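Local coordinates for protein phenol hydroxylase component phN (Pseudomonas stutzeri, PDB 3U52) that probably hydroxylates phenol with molecular oxygen, as the diiron-bearing hydroxylase component of a bacterial multicomponent monooxygenase, at residues 32-37 with 118-123; 45-50 with 125-130; 110-115 with 133-138; 139-144 with 227-232. One frame throughout, in Å; residues are numbered along the deposited sequence.

Contact 1. Residues 32-37 with 118-123; sequences DIFPEE and VGRQFS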
loop_
_atom_site.group_PDB
_atom_site.type_symbol
_atom_site.label_atom_id
_atom_site.label_comp_id
_atom_site.label_asym_id
_atom_site.label_seq_id
_atom_site.Cartn_x
_atom_site.Cartn_y
_atom_site.Cartn_z
ATOM N N ASP A 32 14.278 13.914 -44.046
ATOM C CA ASP A 32 12.814 13.933 -44.096
ATOM C C ASP A 32 12.264 13.172 -42.891
ATOM O O ASP A 32 11.188 13.484 -42.408
ATOM C CB ASP A 32 12.284 13.309 -45.395
ATOM C CG ASP A 32 12.414 14.258 -46.603
ATOM O OD1 ASP A 32 12.399 15.493 -46.406
ATOM O OD2 ASP A 32 12.561 13.768 -47.747
ATOM N N ILE A 33 12.966 12.138 -42.469
ATOM C CA ILE A 33 12.534 11.350 -41.311
ATOM C C ILE A 33 12.830 12.164 -40.006
ATOM O O ILE A 33 12.023 12.143 -39.070
ATOM C CB ILE A 33 13.240 10.007 -41.293
ATOM C CG1 ILE A 33 12.792 9.149 -42.473
ATOM C CG2 ILE A 33 12.935 9.247 -39.965
ATOM C CD1 ILE A 33 13.609 7.974 -42.673
ATOM N N PHE A 34 13.953 12.905 -39.986
ATOM C CA PHE A 34 14.382 13.793 -38.855
ATOM C C PHE A 34 14.602 15.260 -39.264
ATOM O O PHE A 34 15.735 15.708 -39.317
ATOM C CB PHE A 34 15.655 13.246 -38.197
ATOM C CG PHE A 34 15.525 11.826 -37.750
ATOM C CD1 PHE A 34 16.147 10.817 -38.462
ATOM C CD2 PHE A 34 14.768 11.486 -36.599
ATOM C CE1 PHE A 34 16.031 9.480 -38.029
ATOM C CE2 PHE A 34 14.649 10.179 -36.192
ATOM C CZ PHE A 34 15.267 9.176 -36.905
ATOM N N PRO A 35 13.514 15.997 -39.559
ATOM C CA PRO A 35 13.571 17.330 -40.150
ATOM C C PRO A 35 13.854 18.449 -39.165
ATOM O O PRO A 35 14.139 19.558 -39.597
ATOM C CB PRO A 35 12.150 17.506 -40.726
ATOM C CG PRO A 35 11.268 16.679 -39.717
ATOM C CD PRO A 35 12.129 15.514 -39.367
ATOM N N GLU A 36 13.842 18.162 -37.858
ATOM C CA GLU A 36 13.884 19.262 -36.861
ATOM C C GLU A 36 15.236 19.473 -36.213
ATOM O O GLU A 36 15.400 20.339 -35.366
ATOM C CB GLU A 36 12.853 19.046 -35.753
ATOM C CG GLU A 36 11.436 19.113 -36.194
ATOM C CD GLU A 36 10.489 19.070 -35.021
ATOM O OE1 GLU A 36 10.940 19.254 -33.848
ATOM O OE2 GLU A 36 9.284 18.884 -35.272
ATOM N N GLU A 37 16.236 18.722 -36.608
ATOM C CA GLU A 37 17.468 18.796 -35.814
ATOM C C GLU A 37 18.617 19.629 -36.376
ATOM O O GLU A 37 19.751 19.558 -35.874
ATOM C CB GLU A 37 17.912 17.406 -35.334
ATOM C CG GLU A 37 18.161 16.394 -36.374
ATOM C CD GLU A 37 18.692 15.072 -35.785
ATOM O OE1 GLU A 37 18.644 14.857 -34.544
ATOM O OE2 GLU A 37 19.165 14.242 -36.582
ATOM N N VAL A 118 9.862 14.977 -28.623
ATOM C CA VAL A 118 11.318 15.023 -28.782
ATOM C C VAL A 118 11.938 13.590 -28.865
ATOM O O VAL A 118 12.961 13.350 -29.544
ATOM C CB VAL A 118 11.903 15.983 -27.652
ATOM C CG1 VAL A 118 12.285 15.209 -26.399
ATOM C CG2 VAL A 118 13.048 16.826 -28.168
ATOM N N GLY A 119 11.298 12.618 -28.217
ATOM C CA GLY A 119 11.637 11.185 -28.400
ATOM C C GLY A 119 11.281 10.585 -29.778
ATOM O O GLY A 119 11.514 9.390 -30.019
ATOM N N ARG A 120 10.710 11.408 -30.673
ATOM C CA ARG A 120 10.646 11.131 -32.124
ATOM C C ARG A 120 11.698 11.928 -32.979
ATOM O O ARG A 120 12.086 11.479 -34.056
ATOM C CB ARG A 120 9.217 11.389 -32.639
ATOM C CG ARG A 120 9.075 11.377 -34.165
ATOM C CD ARG A 120 9.281 9.944 -34.739
ATOM N NE ARG A 120 9.139 9.923 -36.197
ATOM C CZ ARG A 120 10.041 10.386 -37.054
ATOM N NH1 ARG A 120 11.228 10.891 -36.641
ATOM N NH2 ARG A 120 9.748 10.317 -38.350
ATOM N N GLN A 121 12.163 13.087 -32.523
ATOM C CA GLN A 121 12.912 14.007 -33.430
ATOM C C GLN A 121 14.376 13.771 -33.604
ATOM O O GLN A 121 14.921 14.239 -34.603
ATOM C CB GLN A 121 12.771 15.486 -33.047
ATOM C CG GLN A 121 11.386 16.020 -32.995
ATOM C CD GLN A 121 10.537 15.621 -34.147
ATOM O OE1 GLN A 121 10.896 15.791 -35.363
ATOM N NE2 GLN A 121 9.367 15.086 -33.802
ATOM N N PHE A 122 15.018 13.116 -32.622
ATOM C CA PHE A 122 16.479 12.949 -32.602
ATOM C C PHE A 122 16.858 11.740 -33.421
ATOM O O PHE A 122 16.191 10.695 -33.305
ATOM C CB PHE A 122 17.017 12.776 -31.167
ATOM C CG PHE A 122 16.884 13.996 -30.331
ATOM C CD1 PHE A 122 17.348 15.228 -30.812
ATOM C CD2 PHE A 122 16.320 13.933 -29.078
ATOM C CE1 PHE A 122 17.266 16.379 -30.076
ATOM C CE2 PHE A 122 16.200 15.097 -28.319
ATOM C CZ PHE A 122 16.677 16.337 -28.829
ATOM N N SER A 123 17.900 11.859 -34.238
ATOM C CA SER A 123 18.316 10.739 -35.040
ATOM C C SER A 123 19.109 9.761 -34.249
ATOM O O SER A 123 19.374 8.660 -34.734
ATOM C CB SER A 123 19.073 11.139 -36.322
ATOM O OG SER A 123 20.203 11.974 -36.070
HETATM O O HOH W 1 13.792 15.750 -36.252
#
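The backbone oxygen I33 O is gripped by both end nitrogens of R120. R120 NH1 lies 2.8 Å from I33 O, and NH2 sits 3.0 Å from the same atom, in the carbonyl plane and on a lone pair. The oxygen stays near the guanidinium plane, so the group meets it end-on. I33 closes helix 30-33, and F34 leaves helical geometry right after it. The arginine therefore holds a carbonyl at the point where the helix stops.

The F34 ring is sandwiched. S123 CA stands 3.7 Å from the ring centroid, almost on the normal, a CH-pi contact over one face. I33 CG2 lies over the opposite face, toward the rim. The R120 guanidinium stands steeply to the ring, at 78°.

E37 holds the chain that follows helix 105-121. Its CG sits between the backbone N and the carbonyl carbon (chi1 58°), and the extended chain carries the carboxylate to S123. S123 OG donates to the syn lone pair of E37 OE2 at 2.5 Å. S123 N reaches E37 OE1 at 3.1 Å, from above the carboxylate plane.

The E36 carboxylate stacks on the Q121 amide, the planes 17° apart. Its charge is paired with K117. A water bridges the two segments: it accepts from E36 N and donates to Q121 O, 2.5 Å away, and to Q121 OE1. The F122 ring packs on P187 and L191 of helix 187-216. The segment after helix 30-33 is thus tied to the turn between helices 105-121 and 125-155 of the largely helical hydroxylase fold.

Contact 2. Residues 45-50 with 125-130; sequences TDWSQW and AGARVA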
loop_
_atom_site.group_PDB
_atom_site.type_symbol
_atom_site.label_atom_id
_atom_site.label_comp_id
_atom_site.label_asym_id
_atom_site.label_seq_id
_atom_site.Cartn_x
_atom_site.Cartn_y
_atom_site.Cartn_z
ATOM N N THR A 45 28.200 15.683 -34.275
ATOM C CA THR A 45 29.330 15.024 -34.937
ATOM C C THR A 45 29.217 13.476 -34.948
ATOM O O THR A 45 29.614 12.833 -35.923
ATOM C CB THR A 45 30.607 15.500 -34.247
ATOM O OG1 THR A 45 31.012 16.751 -34.844
ATOM C CG2 THR A 45 31.712 14.457 -34.306
ATOM N N ASP A 46 28.615 12.895 -33.909
ATOM C CA ASP A 46 28.625 11.436 -33.728
ATOM C C ASP A 46 27.689 10.990 -32.593
ATOM O O ASP A 46 28.046 11.064 -31.399
ATOM C CB ASP A 46 30.042 10.956 -33.451
ATOM C CG ASP A 46 30.161 9.429 -33.373
ATOM O OD1 ASP A 46 31.299 8.947 -33.074
ATOM O OD2 ASP A 46 29.153 8.712 -33.627
ATOM N N TRP A 47 26.510 10.510 -32.993
ATOM C CA TRP A 47 25.458 10.123 -32.045
ATOM C C TRP A 47 25.867 8.944 -31.194
ATOM O O TRP A 47 25.376 8.786 -30.064
ATOM C CB TRP A 47 24.132 9.855 -32.744
ATOM C CG TRP A 47 23.259 11.082 -32.943
ATOM C CD1 TRP A 47 22.996 11.709 -34.124
ATOM C CD2 TRP A 47 22.534 11.811 -31.938
ATOM N NE1 TRP A 47 22.144 12.780 -33.923
ATOM C CE2 TRP A 47 21.843 12.852 -32.588
ATOM C CE3 TRP A 47 22.413 11.689 -30.551
ATOM C CZ2 TRP A 47 21.041 13.755 -31.904
ATOM C CZ3 TRP A 47 21.610 12.588 -29.876
ATOM C CH2 TRP A 47 20.943 13.608 -30.543
ATOM N N SER A 48 26.811 8.151 -31.703
ATOM C CA SER A 48 27.280 6.957 -30.984
ATOM C C SER A 48 28.087 7.318 -29.722
ATOM O O SER A 48 28.266 6.497 -28.797
ATOM C CB SER A 48 28.104 6.066 -31.914
ATOM O OG SER A 48 29.436 6.554 -31.960
ATOM N N GLN A 49 28.543 8.554 -29.650
ATOM C CA GLN A 49 29.163 8.987 -28.415
ATOM C C GLN A 49 28.181 9.311 -27.285
ATOM O O GLN A 49 28.603 9.592 -26.153
ATOM C CB GLN A 49 30.119 10.119 -28.693
ATOM C CG GLN A 49 31.246 9.617 -29.552
ATOM C CD GLN A 49 32.113 10.718 -30.038
ATOM O OE1 GLN A 49 33.341 10.577 -30.044
ATOM N NE2 GLN A 49 31.504 11.826 -30.466
ATOM N N TRP A 50 26.883 9.254 -27.584
ATOM C CA TRP A 50 25.855 9.298 -26.532
ATOM C C TRP A 50 26.085 8.184 -25.498
ATOM O O TRP A 50 26.195 7.003 -25.879
ATOM C CB TRP A 50 24.451 9.150 -27.170
ATOM C CG TRP A 50 23.353 9.197 -26.152
ATOM C CD1 TRP A 50 22.713 8.143 -25.574
ATOM C CD2 TRP A 50 22.802 10.367 -25.577
ATOM N NE1 TRP A 50 21.777 8.589 -24.662
ATOM C CE2 TRP A 50 21.813 9.956 -24.646
ATOM C CE3 TRP A 50 23.025 11.742 -25.769
ATOM C CZ2 TRP A 50 21.033 10.880 -23.906
ATOM C CZ3 TRP A 50 22.267 12.659 -25.012
ATOM C CH2 TRP A 50 21.290 12.214 -24.084
ATOM N N ALA A 125 19.351 6.945 -31.683
ATOM C CA ALA A 125 18.367 5.999 -31.145
ATOM C C ALA A 125 18.447 6.001 -29.636
ATOM O O ALA A 125 17.435 5.891 -28.968
ATOM C CB ALA A 125 18.579 4.582 -31.694
ATOM N N GLY A 126 19.657 6.158 -29.139
ATOM C CA GLY A 126 19.987 6.205 -27.699
ATOM C C GLY A 126 19.299 7.362 -26.998
ATOM O O GLY A 126 18.616 7.155 -25.985
ATOM N N ALA A 127 19.458 8.569 -27.529
ATOM C CA ALA A 127 18.718 9.750 -27.028
ATOM C C ALA A 127 17.172 9.606 -27.097
ATOM O O ALA A 127 16.461 10.045 -26.171
ATOM C CB ALA A 127 19.184 11.011 -27.685
ATOM N N ARG A 128 16.645 9.000 -28.160
ATOM C CA ARG A 128 15.176 8.789 -28.298
ATOM C C ARG A 128 14.593 7.918 -27.189
ATOM O O ARG A 128 13.543 8.238 -26.621
ATOM C CB ARG A 128 14.811 8.116 -29.639
ATOM C CG ARG A 128 15.050 9.050 -30.906
ATOM C CD ARG A 128 14.169 8.656 -32.103
ATOM N NE ARG A 128 14.430 7.265 -32.501
ATOM C CZ ARG A 128 15.423 6.885 -33.318
ATOM N NH1 ARG A 128 15.606 5.596 -33.622
ATOM N NH2 ARG A 128 16.221 7.796 -33.868
ATOM N N VAL A 129 15.239 6.792 -26.904
ATOM C CA VAL A 129 14.758 5.952 -25.798
ATOM C C VAL A 129 14.780 6.677 -24.419
ATOM O O VAL A 129 13.853 6.530 -23.642
ATOM C CB VAL A 129 15.574 4.650 -25.685
ATOM C CG1 VAL A 129 15.026 3.752 -24.540
ATOM C CG2 VAL A 129 15.485 3.893 -26.994
ATOM N N ALA A 130 15.840 7.414 -24.103
ATOM C CA ALA A 130 15.894 8.144 -22.803
ATOM C C ALA A 130 14.725 9.125 -22.732
ATOM O O ALA A 130 14.048 9.220 -21.691
ATOM C CB ALA A 130 17.209 8.899 -22.665
HETATM O O HOH W 2 19.922 6.288 -23.778
#
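W50 CG stands anti to the backbone N (chi1 -180°), and chi2 of -97° turns the indole so that its face lies over A127, with G126 beside it. W47 has its CG swung beside its own backbone N (chi1 -87°), which brings the far corner of its ring to the same alanine. The motif is a short 3-10 turn, residues 47-49, laid on the first turns of helix 125-155. An Asx turn opens it: D46 OD2 accepts from S48 N at 3.1 Å and also from S48 OG, both from one face of the carboxylate.

A127 is the small residue both tryptophans meet. Its CB lies 4.0 Å from the centroid of the W50 six-membered ring, almost on the normal, a CH-pi contact. W47 CZ3 touches A127 CB at 3.6 Å. A130 CB is more distant, beside W50 CZ2.

G126 lets the indole come close. W50 NE1 is 3.6 Å from G126 C, and a CB on this residue would collide with W50 CD1. Were W50 a serine, a gap would probably open over A127, and the bridging water would lose its indole donor.

F246 of helix 220-250 meets both indoles, edge-to-face at W50. L239 and V243 of that helix also pack on W50. W47 and W50 line a xenon pocket completed by F188 and L191, a sign that the aromatic cluster borders a site that accepts small apolar atoms. At the indole edge, W50 NE1 donates to a water 3.1 Å away, which in turn donates to G126 O at 2.7 Å.

Contact 3. Residues 110-115 with 133-138; sequences AAFQGY and MQAIDE. With FE (Fe (III) ion), chain G.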
loop_
_atom_site.group_PDB
_atom_site.type_symbol
_atom_site.label_atom_id
_atom_site.label_comp_id
_atom_site.label_asym_id
_atom_site.label_seq_id
_atom_site.Cartn_x
_atom_site.Cartn_y
_atom_site.Cartn_z
ATOM N N ALA A 110 2.165 18.778 -19.815
ATOM C CA ALA A 110 2.966 19.408 -20.879
ATOM C C ALA A 110 4.322 18.725 -21.122
ATOM O O ALA A 110 4.737 18.582 -22.272
ATOM C CB ALA A 110 3.186 20.848 -20.571
ATOM N N ALA A 111 4.993 18.249 -20.070
ATOM C CA ALA A 111 6.310 17.650 -20.251
ATOM C C ALA A 111 6.127 16.271 -20.918
ATOM O O ALA A 111 6.933 15.847 -21.777
ATOM C CB ALA A 111 7.029 17.549 -18.963
ATOM N N PHE A 112 5.042 15.595 -20.552
ATOM C CA PHE A 112 4.705 14.319 -21.205
ATOM C C PHE A 112 4.597 14.462 -22.745
ATOM O O PHE A 112 5.213 13.706 -23.478
ATOM C CB PHE A 112 3.440 13.702 -20.593
ATOM C CG PHE A 112 2.642 12.872 -21.564
ATOM C CD1 PHE A 112 3.208 11.714 -22.174
ATOM C CD2 PHE A 112 1.336 13.210 -21.844
ATOM C CE1 PHE A 112 2.494 10.952 -23.043
ATOM C CE2 PHE A 112 0.566 12.436 -22.772
ATOM C CZ PHE A 112 1.152 11.313 -23.357
ATOM N N GLN A 113 3.808 15.435 -23.214
ATOM C CA GLN A 113 3.697 15.702 -24.658
ATOM C C GLN A 113 5.000 16.192 -25.309
ATOM O O GLN A 113 5.299 15.784 -26.407
ATOM C CB GLN A 113 2.607 16.741 -24.936
ATOM C CG GLN A 113 1.433 16.699 -24.028
ATOM C CD GLN A 113 0.402 17.701 -24.380
ATOM O OE1 GLN A 113 0.330 18.798 -23.780
ATOM N NE2 GLN A 113 -0.401 17.369 -25.383
ATOM N N GLY A 114 5.718 17.101 -24.646
ATOM C CA GLY A 114 6.977 17.661 -25.157
ATOM C C GLY A 114 8.057 16.599 -25.270
ATOM O O GLY A 114 8.755 16.518 -26.291
ATOM N N TYR A 115 8.200 15.757 -24.245
ATOM C CA TYR A 115 9.171 14.668 -24.326
ATOM C C TYR A 115 8.751 13.576 -25.329
ATOM O O TYR A 115 9.619 12.985 -25.990
ATOM C CB TYR A 115 9.420 14.046 -22.946
ATOM C CG TYR A 115 10.463 14.807 -22.152
ATOM C CD1 TYR A 115 10.067 15.698 -21.146
ATOM C CD2 TYR A 115 11.828 14.689 -22.452
ATOM C CE1 TYR A 115 11.005 16.436 -20.443
ATOM C CE2 TYR A 115 12.793 15.436 -21.734
ATOM C CZ TYR A 115 12.357 16.301 -20.747
ATOM O OH TYR A 115 13.272 17.007 -20.015
ATOM N N MET A 133 11.311 7.350 -22.221
ATOM C CA MET A 133 11.106 6.859 -20.849
ATOM C C MET A 133 10.789 8.036 -19.927
ATOM O O MET A 133 9.910 7.915 -19.070
ATOM C CB MET A 133 12.298 6.112 -20.358
ATOM C CG MET A 133 11.853 5.006 -19.401
ATOM S SD MET A 133 13.277 3.973 -18.854
ATOM C CE MET A 133 13.301 2.829 -20.264
ATOM N N GLN A 134 11.432 9.195 -20.167
ATOM C CA GLN A 134 11.075 10.408 -19.447
ATOM C C GLN A 134 9.610 10.829 -19.733
ATOM O O GLN A 134 8.839 11.100 -18.815
ATOM C CB GLN A 134 12.068 11.551 -19.730
ATOM C CG GLN A 134 11.604 12.829 -19.123
ATOM C CD GLN A 134 12.624 13.499 -18.265
ATOM O OE1 GLN A 134 13.818 13.185 -18.317
ATOM N NE2 GLN A 134 12.155 14.443 -17.440
ATOM N N ALA A 135 9.202 10.794 -20.997
ATOM C CA ALA A 135 7.809 11.108 -21.333
ATOM C C ALA A 135 6.787 10.277 -20.541
ATOM O O ALA A 135 5.809 10.822 -19.983
ATOM C CB ALA A 135 7.579 10.916 -22.849
ATOM N N ILE A 136 6.974 8.966 -20.497
ATOM C CA ILE A 136 5.957 8.152 -19.813
ATOM C C ILE A 136 6.064 8.342 -18.262
ATOM O O ILE A 136 5.064 8.247 -17.560
ATOM C CB ILE A 136 5.979 6.681 -20.284
ATOM C CG1 ILE A 136 4.713 5.949 -19.830
ATOM C CG2 ILE A 136 7.230 6.030 -19.743
ATOM C CD1 ILE A 136 4.594 4.483 -20.366
ATOM N N ASP A 137 7.249 8.638 -17.722
ATOM C CA ASP A 137 7.322 9.067 -16.302
ATOM C C ASP A 137 6.548 10.350 -16.016
ATOM O O ASP A 137 5.941 10.499 -14.942
ATOM C CB ASP A 137 8.780 9.295 -15.840
ATOM C CG ASP A 137 9.650 8.060 -15.877
ATOM O OD1 ASP A 137 9.203 6.877 -15.897
ATOM O OD2 ASP A 137 10.883 8.292 -15.912
ATOM N N GLU A 138 6.607 11.339 -16.916
ATOM C CA GLU A 138 5.852 12.594 -16.704
ATOM C C GLU A 138 4.346 12.352 -16.789
ATOM O O GLU A 138 3.581 12.985 -16.060
ATOM C CB GLU A 138 6.242 13.665 -17.714
ATOM C CG GLU A 138 7.749 13.866 -17.752
ATOM C CD GLU A 138 8.272 14.538 -16.470
ATOM O OE1 GLU A 138 9.478 14.777 -16.386
ATOM O OE2 GLU A 138 7.474 14.825 -15.540
HETATM FE FE FE G . 7.814 15.110 -13.420
#
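Y115 lays its ring almost flat against the Q134 side chain. The ring and amide planes are 13° apart. Q134 CG sits over the ring centre, 3.6 Å from the centroid, a CH-pi contact, and the amide carbon Q134 CD continues along the same face to Y115 CZ at 3.8 Å. The Y115 hydroxyl has its polar partner in S195 of helix 187-216. A bend at chi2 (128°) carries the Q134 amide along the tyrosine and on to E138.

Q134 NE2 donates to the anti lone pair of E138 OE1 at 2.9 Å, which helps fix the rotation of the carboxylate. The other oxygen, E138 OE2, binds iron at 2.2 Å. Q134 is thus a second-shell residue for this ligand, held flat by the tyrosine.

The backbones come closest at F112 and A135, where the alanine is small. The axes of segments 110-115 and 133-138 approach to 7.6 Å and run nearly antiparallel, at 160°. A135 CB touches Y115 CB at 3.6 Å. A111 CB rests on E138 CG at 3.9 Å, so the aliphatic part of the iron ligand is packed by the partner helix. F112 turns away from Y115 and presents its ring edge to A135 O, with CD1 3.5 Å from that oxygen.

E108 and H141 also bind this iron. An antiparallel helix pair carrying carboxylate and histidine ligands is characteristic of the four-helix bundle that houses the diiron site of bacterial multicomponent monooxygenases.

Contact 4. Residues 139-144 with 227-232; sequences LRHSQT and FSAQSD. With FE (Fe (III) ion), chain G.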
loop_
_atom_site.group_PDB
_atom_site.type_symbol
_atom_site.label_atom_id
_atom_site.label_comp_id
_atom_site.label_asym_id
_atom_site.label_seq_id
_atom_site.Cartn_x
_atom_site.Cartn_y
_atom_site.Cartn_z
ATOM N N LEU A 139 3.920 11.470 -17.686
ATOM C CA LEU A 139 2.543 11.041 -17.692
ATOM C C LEU A 139 2.177 10.461 -16.316
ATOM O O LEU A 139 1.120 10.722 -15.751
ATOM C CB LEU A 139 2.350 9.939 -18.742
ATOM C CG LEU A 139 0.865 9.524 -18.880
ATOM C CD1 LEU A 139 -0.118 10.745 -19.135
ATOM C CD2 LEU A 139 0.696 8.403 -19.972
ATOM N N ARG A 140 3.036 9.617 -15.799
ATOM C CA ARG A 140 2.774 9.055 -14.486
ATOM C C ARG A 140 2.619 10.155 -13.460
ATOM O O ARG A 140 1.720 10.111 -12.639
ATOM C CB ARG A 140 3.922 8.160 -14.061
ATOM C CG ARG A 140 3.689 7.626 -12.634
ATOM C CD ARG A 140 4.686 6.635 -12.252
ATOM N NE ARG A 140 5.583 7.222 -11.336
ATOM C CZ ARG A 140 5.670 6.872 -10.068
ATOM N NH1 ARG A 140 4.906 5.903 -9.571
ATOM N NH2 ARG A 140 6.533 7.501 -9.301
ATOM N N HIS A 141 3.506 11.145 -13.507
ATOM C CA HIS A 141 3.548 12.211 -12.499
ATOM C C HIS A 141 2.282 13.021 -12.561
ATOM O O HIS A 141 1.671 13.323 -11.543
ATOM C CB HIS A 141 4.803 13.098 -12.696
ATOM C CG HIS A 141 6.077 12.402 -12.326
ATOM N ND1 HIS A 141 7.318 12.955 -12.541
ATOM C CD2 HIS A 141 6.303 11.186 -11.758
ATOM C CE1 HIS A 141 8.252 12.118 -12.124
ATOM N NE2 HIS A 141 7.664 11.050 -11.627
ATOM N N SER A 142 1.852 13.301 -13.790
ATOM C CA SER A 142 0.580 13.994 -14.050
ATOM C C SER A 142 -0.657 13.261 -13.417
ATOM O O SER A 142 -1.452 13.841 -12.695
ATOM C CB SER A 142 0.415 14.070 -15.578
ATOM O OG SER A 142 -0.813 14.660 -15.888
ATOM N N GLN A 143 -0.816 11.988 -13.744
ATOM C CA GLN A 143 -1.971 11.217 -13.325
ATOM C C GLN A 143 -1.955 10.906 -11.842
ATOM O O GLN A 143 -2.989 11.010 -11.191
ATOM C CB GLN A 143 -2.040 9.945 -14.176
ATOM C CG GLN A 143 -2.191 10.244 -15.688
ATOM C CD GLN A 143 -2.450 8.989 -16.479
ATOM O OE1 GLN A 143 -1.902 7.929 -16.154
ATOM N NE2 GLN A 143 -3.291 9.088 -17.512
ATOM N N THR A 144 -0.818 10.512 -11.293
ATOM C CA THR A 144 -0.747 10.227 -9.866
ATOM C C THR A 144 -0.963 11.490 -9.006
ATOM O O THR A 144 -1.531 11.409 -7.934
ATOM C CB THR A 144 0.569 9.532 -9.459
ATOM O OG1 THR A 144 1.650 10.427 -9.645
ATOM C CG2 THR A 144 0.841 8.277 -10.289
ATOM N N PHE A 227 8.191 10.599 -2.224
ATOM C CA PHE A 227 9.026 9.395 -2.099
ATOM C C PHE A 227 8.979 8.533 -3.347
ATOM O O PHE A 227 10.001 8.079 -3.791
ATOM C CB PHE A 227 8.673 8.514 -0.864
ATOM C CG PHE A 227 9.147 9.098 0.471
ATOM C CD1 PHE A 227 8.246 9.293 1.524
ATOM C CD2 PHE A 227 10.469 9.477 0.656
ATOM C CE1 PHE A 227 8.662 9.862 2.757
ATOM C CE2 PHE A 227 10.898 10.051 1.878
ATOM C CZ PHE A 227 9.984 10.236 2.932
ATOM N N SER A 228 7.784 8.307 -3.887
ATOM C CA SER A 228 7.594 7.519 -5.108
ATOM C C SER A 228 8.289 8.070 -6.394
ATOM O O SER A 228 8.717 7.316 -7.299
ATOM C CB SER A 228 6.114 7.428 -5.365
ATOM O OG SER A 228 5.879 6.208 -5.978
ATOM N N ALA A 229 8.408 9.388 -6.456
ATOM C CA ALA A 229 8.988 10.041 -7.596
ATOM C C ALA A 229 10.512 10.155 -7.519
ATOM O O ALA A 229 11.121 10.460 -8.531
ATOM C CB ALA A 229 8.368 11.403 -7.762
ATOM N N GLN A 230 11.129 9.895 -6.356
ATOM C CA GLN A 230 12.605 9.986 -6.220
ATOM C C GLN A 230 13.429 9.175 -7.218
ATOM O O GLN A 230 14.311 9.739 -7.873
ATOM C CB GLN A 230 13.075 9.666 -4.809
ATOM C CG GLN A 230 12.795 10.825 -3.871
ATOM C CD GLN A 230 13.248 10.526 -2.456
ATOM O OE1 GLN A 230 13.094 9.403 -1.983
ATOM N NE2 GLN A 230 13.821 11.527 -1.778
ATOM N N SER A 231 13.145 7.884 -7.344
ATOM C CA SER A 231 13.866 7.065 -8.313
ATOM C C SER A 231 13.665 7.558 -9.752
ATOM O O SER A 231 14.557 7.448 -10.571
ATOM C CB SER A 231 13.527 5.575 -8.176
ATOM O OG SER A 231 12.148 5.344 -8.386
ATOM N N ASP A 232 12.492 8.115 -10.055
ATOM C CA ASP A 232 12.232 8.655 -11.374
ATOM C C ASP A 232 13.169 9.838 -11.583
ATOM O O ASP A 232 13.840 9.902 -12.594
ATOM C CB ASP A 232 10.784 9.166 -11.526
ATOM C CG ASP A 232 9.723 8.064 -11.475
ATOM O OD1 ASP A 232 10.012 6.871 -11.653
ATOM O OD2 ASP A 232 8.544 8.429 -11.283
HETATM FE FE FE G . 7.814 15.110 -13.420
#
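D232 OD2 is the crowded point of this contact, taken by two neighbouring residues of helix 125-155. H141 NE2 donates to it at 2.8 Å, on the anti side of the carboxylate. R140 NH2 forms a salt bridge with the same oxygen at 3.0 Å, from above the carboxylate plane. R140 NE adds a weak bond. The NE and NH2 side of the arginine thus meets a single oxygen. The guanidinium and carboxylate planes are 86° apart. A bend at chi3 (106°) turns the arginine to D232. D232 OD1 pairs with R235.

The other ring nitrogen, H141 ND1, binds iron at 2.4 Å. The imidazole is thus held at both nitrogens, and D232 acts as a second-shell partner that would help orient the ligand and probably make it more electron-rich. Loss of the carboxylate, as with an alanine at D232, is likely to leave H141 NE2 without its acceptor, let the ring tilt at the metal, and strip R140 and R235 of a charged mate.

Beyond this point the packing is looser. The axes of the two segments come no nearer than 11.6 Å, and long side chains bridge the space between them. A229 CB comes only to 3.9 Å from H141 NE2. F227 packs on Q81 of the second subunit, another copy of this protein.

Segment 227-232, on helix 220-250, runs nearly antiparallel to 139-144 of helix 125-155. Helix 58-81 lies alongside both: E69 pairs with R140, K68 bonds S228 O, L72 touches S228 and Q65 touches D232.

How the contacts relate
The four contacts follow the helical core from its outer end to the metal. Contacts 1 and 2 lie 12 Å apart between centres and touch: F122 O is 3.0 Å from R128 NH2, a probable hydrogen bond. Contacts 1 and 3 share helix 105-121, with centres 16 Å apart. Helix 125-155 serves contacts 2, 3 and 4 in turn. Contacts 3 and 4 are 11 Å apart between centres and meet where F112 CB packs on L139 N at 3.7 Å. Together they supply two ligands, E138 and H141, to one iron. The second iron is held by E199, E233 and H236. Contact 2 borders a xenon pocket; its centre is 25 Å from that of contact 4.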